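Local coordinates for protein putative hydrolase (PDB 4HBS) that is a putative hydrolase built as a five-bladed beta-propeller, whose substrate and reaction are not established, at residues 176-181 / 185-190; 156-161 / 213-218; 222-227 / 245-250. One frame throughout, in Å; residues are numbered along the deposited sequence.

Interaction 1: 176-181 / 185-190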
loop_
_atom_site.group_PDB
_atom_site.type_symbol
_atom_site.label_atom_id
_atom_site.label_comp_id
_atom_site.label_asym_id
_atom_site.label_seq_id
_atom_site.Cartn_x
_atom_site.Cartn_y
_atom_site.Cartn_z
ATOM N N ALA A 176 -10.555 7.939 -6.588
ATOM C CA ALA A 176 -10.818 8.329 -7.984
ATOM C C ALA A 176 -9.694 9.196 -8.493
ATOM O O ALA A 176 -9.409 10.201 -7.865
ATOM C CB ALA A 176 -12.129 9.077 -8.078
ATOM N N VAL A 177 -9.041 8.822 -9.614
ATOM C CA VAL A 177 -7.885 9.561 -10.152
ATOM C C VAL A 177 -8.148 10.047 -11.577
ATOM O O VAL A 177 -8.549 9.250 -12.417
ATOM C CB VAL A 177 -6.648 8.650 -10.095
ATOM C CG1 VAL A 177 -5.401 9.370 -10.598
ATOM C CG2 VAL A 177 -6.446 8.132 -8.674
ATOM N N ASP A 178 -7.919 11.362 -11.837
ATOM C CA ASP A 178 -8.103 12.001 -13.149
ATOM C C ASP A 178 -6.746 12.210 -13.844
ATOM O O ASP A 178 -5.906 12.970 -13.337
ATOM C CB ASP A 178 -8.830 13.352 -12.983
ATOM C CG ASP A 178 -9.242 14.040 -14.272
ATOM O OD1 ASP A 178 -8.890 13.526 -15.365
ATOM O OD2 ASP A 178 -9.981 15.048 -14.194
ATOM N N ASN A 179 -6.553 11.559 -15.027
ATOM C CA ASN A 179 -5.317 11.652 -15.826
ATOM C C ASN A 179 -5.568 12.359 -17.168
ATOM O O ASN A 179 -4.767 12.209 -18.092
ATOM C CB ASN A 179 -4.736 10.249 -16.061
ATOM C CG ASN A 179 -3.937 9.690 -14.910
ATOM O OD1 ASN A 179 -3.573 10.387 -13.971
ATOM N ND2 ASN A 179 -3.623 8.406 -14.977
ATOM N N THR A 180 -6.631 13.177 -17.270
ATOM C CA THR A 180 -6.918 13.880 -18.522
ATOM C C THR A 180 -6.095 15.186 -18.649
ATOM O O THR A 180 -5.947 15.658 -19.774
ATOM C CB THR A 180 -8.406 14.121 -18.670
ATOM O OG1 THR A 180 -8.858 14.921 -17.576
ATOM C CG2 THR A 180 -9.191 12.802 -18.772
ATOM N N ASP A 181 -5.547 15.757 -17.537
ATOM C CA ASP A 181 -4.708 16.968 -17.619
ATOM C C ASP A 181 -3.247 16.515 -17.765
ATOM O O ASP A 181 -2.714 15.955 -16.808
ATOM C CB ASP A 181 -4.897 17.870 -16.373
ATOM C CG ASP A 181 -4.343 19.284 -16.532
ATOM O OD1 ASP A 181 -3.297 19.444 -17.199
ATOM O OD2 ASP A 181 -4.916 20.213 -15.941
ATOM N N LEU A 185 -1.149 15.504 -13.765
ATOM C CA LEU A 185 -1.523 14.082 -13.833
ATOM C C LEU A 185 -1.728 13.502 -12.453
ATOM O O LEU A 185 -1.184 14.012 -11.473
ATOM C CB LEU A 185 -0.481 13.252 -14.573
ATOM C CG LEU A 185 -0.558 13.301 -16.085
ATOM C CD1 LEU A 185 0.705 12.716 -16.701
ATOM C CD2 LEU A 185 -1.812 12.583 -16.606
HETATM N N MSE A 186 -2.500 12.412 -12.389
HETATM C CA MSE A 186 -2.820 11.672 -11.170
HETATM C C MSE A 186 -3.583 12.541 -10.147
HETATM O O MSE A 186 -3.402 12.381 -8.943
HETATM C CB MSE A 186 -1.554 11.045 -10.565
HETATM C CG MSE A 186 -0.986 9.919 -11.434
HETATM SE SE MSE A 186 0.804 9.380 -10.971
HETATM C CE MSE A 186 0.695 9.447 -9.011
ATOM N N ARG A 187 -4.508 13.396 -10.632
ATOM C CA ARG A 187 -5.296 14.280 -9.769
ATOM C C ARG A 187 -6.408 13.504 -9.021
ATOM O O ARG A 187 -7.371 13.038 -9.644
ATOM C CB ARG A 187 -5.905 15.412 -10.611
ATOM C CG ARG A 187 -6.700 16.447 -9.839
ATOM C CD ARG A 187 -7.321 17.466 -10.768
ATOM N NE ARG A 187 -8.482 16.927 -11.487
ATOM C CZ ARG A 187 -9.715 16.792 -10.984
ATOM N NH1 ARG A 187 -9.976 17.154 -9.727
ATOM N NH2 ARG A 187 -10.694 16.290 -11.731
ATOM N N ARG A 188 -6.279 13.391 -7.676
ATOM C CA ARG A 188 -7.309 12.770 -6.825
ATOM C C ARG A 188 -8.528 13.653 -6.854
ATOM O O ARG A 188 -8.395 14.864 -6.660
ATOM C CB ARG A 188 -6.802 12.623 -5.377
ATOM C CG ARG A 188 -7.763 11.951 -4.399
ATOM C CD ARG A 188 -7.964 10.492 -4.730
ATOM N NE ARG A 188 -8.835 9.816 -3.772
ATOM C CZ ARG A 188 -8.447 9.231 -2.641
ATOM N NH1 ARG A 188 -7.166 9.225 -2.291
ATOM N NH2 ARG A 188 -9.340 8.648 -1.848
ATOM N N PHE A 189 -9.702 13.093 -7.153
ATOM C CA PHE A 189 -10.923 13.895 -7.243
ATOM C C PHE A 189 -12.132 13.272 -6.570
ATOM O O PHE A 189 -13.220 13.826 -6.704
ATOM C CB PHE A 189 -11.242 14.186 -8.724
ATOM C CG PHE A 189 -11.788 13.052 -9.561
ATOM C CD1 PHE A 189 -10.932 12.178 -10.218
ATOM C CD2 PHE A 189 -13.144 12.955 -9.826
ATOM C CE1 PHE A 189 -11.436 11.188 -11.071
ATOM C CE2 PHE A 189 -13.643 11.944 -10.654
ATOM C CZ PHE A 189 -12.786 11.065 -11.264
ATOM N N GLY A 190 -11.957 12.208 -5.799
ATOM C CA GLY A 190 -13.086 11.579 -5.130
ATOM C C GLY A 190 -12.751 10.218 -4.587
ATOM O O GLY A 190 -11.631 9.742 -4.772
#
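A beta hairpin brings Val177 opposite Arg188 as a non-hydrogen-bonded antiparallel pair and Asp178 opposite Arg187 as the hydrogen-bonded pair beside it. Asp178 N gives Arg187 O a bond of 2.8 Å, and Arg187 N returns a longer one to Asp178 O, 3.1 Å. The side chains of this second pair lie alongside each other and point the same way. With CG of Asp178 anti to its own N (chi1 -173°), OD2 reaches NH2 of Arg187 at 2.8 Å through the anti lone pair. The salt bridge enters at the guanidinium edge, although carboxylate and guanidinium planes stand 71° apart. OD1 faces the turn, accepting from both N and OG1 of Thr180; the bond from N makes an Asx turn. One step on, Asn179 OD1 takes the N-H of selenomethionine Met186 (2.8 Å), whose N sits nearly along the C=O axis. Toward the other end, Phe189 N bonds to Ala176 O, and its ring lies with one face against Ala176 CB, a CH-pi contact 3.8 Å from the centroid. Arg188 folds back so that NE bonds to Gly190 O, while NH1 makes a salt bridge with Asp226 and NH2 bonds to Thr191. This is the hairpin joining strands 169-178 and 187-197, the two central strands of a four-stranded antiparallel propeller blade.

Interaction 2: 156-161 / 213-218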
loop_
_atom_site.group_PDB
_atom_site.type_symbol
_atom_site.label_atom_id
_atom_site.label_comp_id
_atom_site.label_asym_id
_atom_site.label_seq_id
_atom_site.Cartn_x
_atom_site.Cartn_y
_atom_site.Cartn_z
ATOM N N TYR A 156 -10.061 8.065 -16.432
ATOM C CA TYR A 156 -10.520 8.040 -15.046
ATOM C C TYR A 156 -10.292 6.654 -14.486
ATOM O O TYR A 156 -10.539 5.667 -15.182
ATOM C CB TYR A 156 -11.998 8.449 -14.972
ATOM C CG TYR A 156 -12.208 9.837 -15.531
ATOM C CD1 TYR A 156 -11.813 10.961 -14.817
ATOM C CD2 TYR A 156 -12.636 10.023 -16.844
ATOM C CE1 TYR A 156 -11.925 12.243 -15.359
ATOM C CE2 TYR A 156 -12.742 11.298 -17.401
ATOM C CZ TYR A 156 -12.391 12.409 -16.653
ATOM O OH TYR A 156 -12.510 13.684 -17.168
ATOM N N LEU A 157 -9.790 6.559 -13.263
ATOM C CA LEU A 157 -9.517 5.243 -12.680
ATOM C C LEU A 157 -9.602 5.270 -11.163
ATOM O O LEU A 157 -9.862 6.318 -10.574
ATOM C CB LEU A 157 -8.113 4.737 -13.142
ATOM C CG LEU A 157 -6.916 5.601 -12.740
ATOM C CD1 LEU A 157 -6.241 5.077 -11.504
ATOM C CD2 LEU A 157 -5.919 5.649 -13.817
ATOM N N TYR A 158 -9.422 4.082 -10.551
ATOM C CA TYR A 158 -9.445 3.879 -9.116
ATOM C C TYR A 158 -8.136 3.264 -8.671
ATOM O O TYR A 158 -7.641 2.347 -9.327
ATOM C CB TYR A 158 -10.612 2.942 -8.716
ATOM C CG TYR A 158 -11.965 3.619 -8.579
ATOM C CD1 TYR A 158 -12.139 4.723 -7.744
ATOM C CD2 TYR A 158 -13.090 3.109 -9.217
ATOM C CE1 TYR A 158 -13.381 5.343 -7.604
ATOM C CE2 TYR A 158 -14.340 3.715 -9.074
ATOM C CZ TYR A 158 -14.474 4.853 -8.293
ATOM O OH TYR A 158 -15.689 5.474 -8.156
ATOM N N TRP A 159 -7.586 3.737 -7.549
ATOM C CA TRP A 159 -6.404 3.135 -6.956
ATOM C C TRP A 159 -6.728 2.841 -5.485
ATOM O O TRP A 159 -7.596 3.490 -4.895
ATOM C CB TRP A 159 -5.161 4.006 -7.149
ATOM C CG TRP A 159 -4.489 3.864 -8.492
ATOM C CD1 TRP A 159 -4.517 2.783 -9.328
ATOM C CD2 TRP A 159 -3.669 4.842 -9.132
ATOM N NE1 TRP A 159 -3.755 3.025 -10.443
ATOM C CE2 TRP A 159 -3.204 4.275 -10.341
ATOM C CE3 TRP A 159 -3.215 6.124 -8.768
ATOM C CZ2 TRP A 159 -2.298 4.940 -11.174
ATOM C CZ3 TRP A 159 -2.378 6.809 -9.633
ATOM C CH2 TRP A 159 -1.928 6.219 -10.818
ATOM N N ALA A 160 -6.117 1.779 -4.945
ATOM C CA ALA A 160 -6.415 1.259 -3.619
ATOM C C ALA A 160 -6.264 2.249 -2.497
ATOM O O ALA A 160 -5.308 3.013 -2.464
ATOM C CB ALA A 160 -5.525 0.068 -3.319
ATOM N N GLY A 161 -7.226 2.218 -1.592
ATOM C CA GLY A 161 -7.206 2.921 -0.326
ATOM C C GLY A 161 -7.098 1.806 0.680
ATOM O O GLY A 161 -6.979 0.639 0.279
ATOM N N ARG A 213 -21.237 -0.792 -4.238
ATOM C CA ARG A 213 -20.304 0.288 -4.534
ATOM C C ARG A 213 -21.032 1.630 -4.506
ATOM O O ARG A 213 -22.139 1.744 -5.049
ATOM C CB ARG A 213 -19.612 0.076 -5.896
ATOM C CG ARG A 213 -20.546 -0.023 -7.107
ATOM C CD ARG A 213 -19.822 -0.493 -8.351
ATOM N NE ARG A 213 -18.876 0.511 -8.834
ATOM C CZ ARG A 213 -18.040 0.346 -9.861
ATOM N NH1 ARG A 213 -18.014 -0.804 -10.531
ATOM N NH2 ARG A 213 -17.216 1.327 -10.219
ATOM N N ASN A 214 -20.433 2.632 -3.832
ATOM C CA ASN A 214 -20.957 3.992 -3.780
ATOM C C ASN A 214 -19.918 4.846 -4.430
ATOM O O ASN A 214 -19.065 5.392 -3.747
ATOM C CB ASN A 214 -21.251 4.430 -2.342
ATOM C CG ASN A 214 -21.878 5.809 -2.219
ATOM O OD1 ASN A 214 -22.061 6.545 -3.200
ATOM N ND2 ASN A 214 -22.228 6.188 -1.007
ATOM N N ASP A 215 -19.968 4.962 -5.760
ATOM C CA ASP A 215 -18.964 5.745 -6.496
ATOM C C ASP A 215 -19.010 7.250 -6.191
ATOM O O ASP A 215 -18.032 7.930 -6.483
ATOM C CB ASP A 215 -19.077 5.514 -7.991
ATOM C CG ASP A 215 -18.757 4.089 -8.352
ATOM O OD1 ASP A 215 -19.650 3.225 -8.206
ATOM O OD2 ASP A 215 -17.588 3.814 -8.694
ATOM N N ASN A 216 -20.113 7.758 -5.576
ATOM C CA ASN A 216 -20.257 9.166 -5.177
ATOM C C ASN A 216 -20.101 9.326 -3.636
ATOM O O ASN A 216 -20.681 10.252 -3.068
ATOM C CB ASN A 216 -21.631 9.726 -5.628
ATOM C CG ASN A 216 -22.042 9.359 -7.048
ATOM O OD1 ASN A 216 -21.459 9.837 -8.035
ATOM N ND2 ASN A 216 -23.072 8.520 -7.189
ATOM N N PHE A 217 -19.296 8.447 -2.975
ATOM C CA PHE A 217 -19.050 8.497 -1.523
ATOM C C PHE A 217 -18.428 9.881 -1.143
ATOM O O PHE A 217 -18.982 10.590 -0.304
ATOM C CB PHE A 217 -18.144 7.314 -1.104
ATOM C CG PHE A 217 -17.955 7.140 0.378
ATOM C CD1 PHE A 217 -18.996 6.705 1.179
ATOM C CD2 PHE A 217 -16.713 7.333 0.962
ATOM C CE1 PHE A 217 -18.819 6.538 2.553
ATOM C CE2 PHE A 217 -16.539 7.181 2.336
ATOM C CZ PHE A 217 -17.595 6.780 3.124
ATOM N N ASN A 218 -17.322 10.264 -1.807
ATOM C CA ASN A 218 -16.671 11.585 -1.667
ATOM C C ASN A 218 -16.424 12.186 -3.018
ATOM O O ASN A 218 -16.382 11.468 -4.019
ATOM C CB ASN A 218 -15.270 11.515 -0.996
ATOM C CG ASN A 218 -15.149 10.884 0.347
ATOM O OD1 ASN A 218 -16.101 10.822 1.133
ATOM N ND2 ASN A 218 -13.903 10.593 0.716
#
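Tyr158 and Asp215 meet across the face of one propeller blade, the first on strand 156-165 and the second where strand 210-218 turns its corner. These are the outer strands of a four-stranded antiparallel sheet, and their backbones stay well apart: the nearest CA atoms, those of Tyr158 and Asp215, are 10.0 Å from each other. Side chains alone bridge the distance, Tyr158 passing over the two strands between.

The hydrogen bond across the contact runs from Tyr158 OH to Asp215 OD2, 2.6 Å long. The hydroxyl lies somewhat out of the carboxylate plane, and the carboxylate is turned 39° from the ring. CB of Tyr158 points toward strand 210-218, and with CG anti to the carbonyl carbon (chi1 -83°) the ring continues across the sheet, with Cys192 of strand 187-197 against it and the His137 ring meeting it at an angle.

Van der Waals contact adds little: NH2 of Arg213 approaches the edge of the Tyr158 ring at CE2, 3.9 Å away.

Ionic contacts hold the acceptor in place. Arg213 grips the carboxylate side-on, NE to OD1 and NH2 to OD2 of Asp215, both at 2.9 Å. Two bonds of this kind would be expected to fix the rotation of the carboxylate and keep OD2 turned to the tyrosine. NH2 also donates to the backbone O of Arg136. Asp215 OD2 thus serves two donors, taking Tyr158 OH on its anti side and Arg213 NH2 on its syn side.

Interaction 3: 222-227 / 245-250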
loop_
_atom_site.group_PDB
_atom_site.type_symbol
_atom_site.label_atom_id
_atom_site.label_comp_id
_atom_site.label_asym_id
_atom_site.label_seq_id
_atom_site.Cartn_x
_atom_site.Cartn_y
_atom_site.Cartn_z
ATOM N N LEU A 222 -8.429 15.618 -0.987
ATOM C CA LEU A 222 -7.529 14.951 -0.051
ATOM C C LEU A 222 -7.934 13.473 0.062
ATOM O O LEU A 222 -9.124 13.149 0.026
ATOM C CB LEU A 222 -7.590 15.641 1.330
ATOM C CG LEU A 222 -7.288 17.155 1.359
ATOM C CD1 LEU A 222 -7.891 17.807 2.587
ATOM C CD2 LEU A 222 -5.795 17.421 1.310
ATOM N N GLY A 223 -6.949 12.594 0.180
ATOM C CA GLY A 223 -7.183 11.160 0.249
ATOM C C GLY A 223 -7.319 10.599 1.643
ATOM O O GLY A 223 -6.592 9.665 1.977
ATOM N N TYR A 224 -8.235 11.151 2.488
ATOM C CA TYR A 224 -8.444 10.626 3.849
ATOM C C TYR A 224 -8.848 9.175 3.751
ATOM O O TYR A 224 -9.809 8.866 3.042
ATOM C CB TYR A 224 -9.509 11.411 4.616
ATOM C CG TYR A 224 -9.071 12.787 5.053
ATOM C CD1 TYR A 224 -8.210 12.955 6.130
ATOM C CD2 TYR A 224 -9.592 13.932 4.450
ATOM C CE1 TYR A 224 -7.852 14.226 6.582
ATOM C CE2 TYR A 224 -9.235 15.207 4.886
ATOM C CZ TYR A 224 -8.353 15.350 5.947
ATOM O OH TYR A 224 -8.003 16.595 6.416
ATOM N N GLY A 225 -8.070 8.299 4.377
ATOM C CA GLY A 225 -8.314 6.863 4.359
ATOM C C GLY A 225 -7.378 6.051 3.481
ATOM O O GLY A 225 -7.521 4.822 3.428
ATOM N N ASP A 226 -6.391 6.707 2.792
ATOM C CA ASP A 226 -5.393 5.979 1.980
ATOM C C ASP A 226 -4.684 4.948 2.879
ATOM O O ASP A 226 -4.337 3.858 2.417
ATOM C CB ASP A 226 -4.389 6.939 1.337
ATOM C CG ASP A 226 -4.918 7.749 0.166
ATOM O OD1 ASP A 226 -5.875 7.288 -0.497
ATOM O OD2 ASP A 226 -4.365 8.840 -0.098
ATOM N N THR A 227 -4.476 5.321 4.164
ATOM C CA THR A 227 -4.025 4.460 5.249
ATOM C C THR A 227 -5.075 4.637 6.351
ATOM O O THR A 227 -5.809 5.637 6.357
ATOM C CB THR A 227 -2.598 4.757 5.705
ATOM O OG1 THR A 227 -2.581 5.980 6.438
ATOM C CG2 THR A 227 -1.621 4.788 4.552
ATOM N N LYS A 245 2.478 17.016 4.408
ATOM C CA LYS A 245 1.905 17.372 5.714
ATOM C C LYS A 245 0.855 16.340 5.983
ATOM O O LYS A 245 0.046 16.101 5.095
ATOM C CB LYS A 245 1.332 18.791 5.705
ATOM C CG LYS A 245 2.423 19.838 5.859
ATOM C CD LYS A 245 2.135 21.140 5.135
ATOM C CE LYS A 245 3.400 21.897 4.814
ATOM N NZ LYS A 245 4.032 21.425 3.544
ATOM N N VAL A 246 0.889 15.674 7.163
ATOM C CA VAL A 246 -0.030 14.573 7.496
ATOM C C VAL A 246 -1.249 15.084 8.226
ATOM O O VAL A 246 -1.112 15.577 9.339
ATOM C CB VAL A 246 0.667 13.486 8.347
ATOM C CG1 VAL A 246 -0.275 12.318 8.623
ATOM C CG2 VAL A 246 1.950 13.000 7.689
ATOM N N ALA A 247 -2.446 14.934 7.627
ATOM C CA ALA A 247 -3.724 15.324 8.243
ATOM C C ALA A 247 -4.511 14.057 8.591
ATOM O O ALA A 247 -4.274 13.013 7.993
ATOM C CB ALA A 247 -4.512 16.204 7.289
ATOM N N VAL A 248 -5.433 14.145 9.541
ATOM C CA VAL A 248 -6.217 12.985 9.982
ATOM C C VAL A 248 -7.733 13.307 10.097
ATOM O O VAL A 248 -8.131 14.431 10.432
ATOM C CB VAL A 248 -5.661 12.440 11.331
ATOM C CG1 VAL A 248 -5.803 13.465 12.456
ATOM C CG2 VAL A 248 -6.317 11.115 11.723
ATOM N N ALA A 249 -8.553 12.285 9.803
ATOM C CA ALA A 249 -10.010 12.288 9.940
ATOM C C ALA A 249 -10.400 10.997 10.633
ATOM O O ALA A 249 -9.530 10.144 10.811
ATOM C CB ALA A 249 -10.676 12.386 8.579
ATOM N N ARG A 250 -11.664 10.826 11.038
ATOM C CA ARG A 250 -12.067 9.571 11.676
ATOM C C ARG A 250 -13.559 9.307 11.503
ATOM O O ARG A 250 -14.348 10.238 11.372
ATOM C CB ARG A 250 -11.673 9.534 13.180
ATOM C CG ARG A 250 -12.651 10.229 14.136
ATOM C CD ARG A 250 -12.085 10.349 15.536
ATOM N NE ARG A 250 -12.921 11.188 16.407
ATOM C CZ ARG A 250 -12.592 11.578 17.641
ATOM N NH1 ARG A 250 -11.438 11.200 18.184
ATOM N NH2 ARG A 250 -13.414 12.353 18.341
#
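Tyr224 drops from a tight turn onto strand 245-251, where Ala247, Val248 and Ala249 receive its ring. From CB the chain sets out toward the strand, with CG anti to the carbonyl carbon (chi1 -72°). CG lies 3.9 Å from Ala249 CB, and the ring closes further at CD1, which is 3.5 Å from that same methyl. Next along the rim, CE1 rests on backbone, 3.6 Å from Val248 C, with Val248 N at the ring edge near its plane. Val248 itself turns its side chain away, as alternation along a beta strand requires, so the two alanines flanking it share the face that the tyrosine covers. This strand is the middle one of a five-stranded antiparallel propeller blade, and the turn above it is a type II beta turn from Gly223 to Asp226, closed by Asp226 N to Gly223 O. With an alanine in place of Tyr224, the methyls of Ala247 and Ala249 would probably lose the ring that packs on them and a gap would open between turn and strand. Trp260, Pro278 and Ala283 also pack on the tyrosine, and the Tyr262 ring meets it steeply. At the tip, OH reaches past CZ to Ala247 CB, 3.6 Å away, a contact with carbon.

Overall arrangement
Interactions 1 and 2 belong to one blade: 176-181/185-190 pairs its two central strands, and 156-161/213-218 spans its outer two. They adjoin through Val177 N and Leu157 O, a probable hydrogen bond. The first depends mainly on backbone pairing; the second is purely side chain, polar and charged, and both are only partly buried. Interaction 3, 222-227/245-250, packs the loop leading out of that blade onto the middle strand of the next sheet. All its touching residues are buried, and it is made by packing without a hydrogen bond between its segments. It follows interaction 2 directly in sequence, yet a salt bridge from Arg188 of the hairpin to Asp226 of that loop connects it to interaction 1.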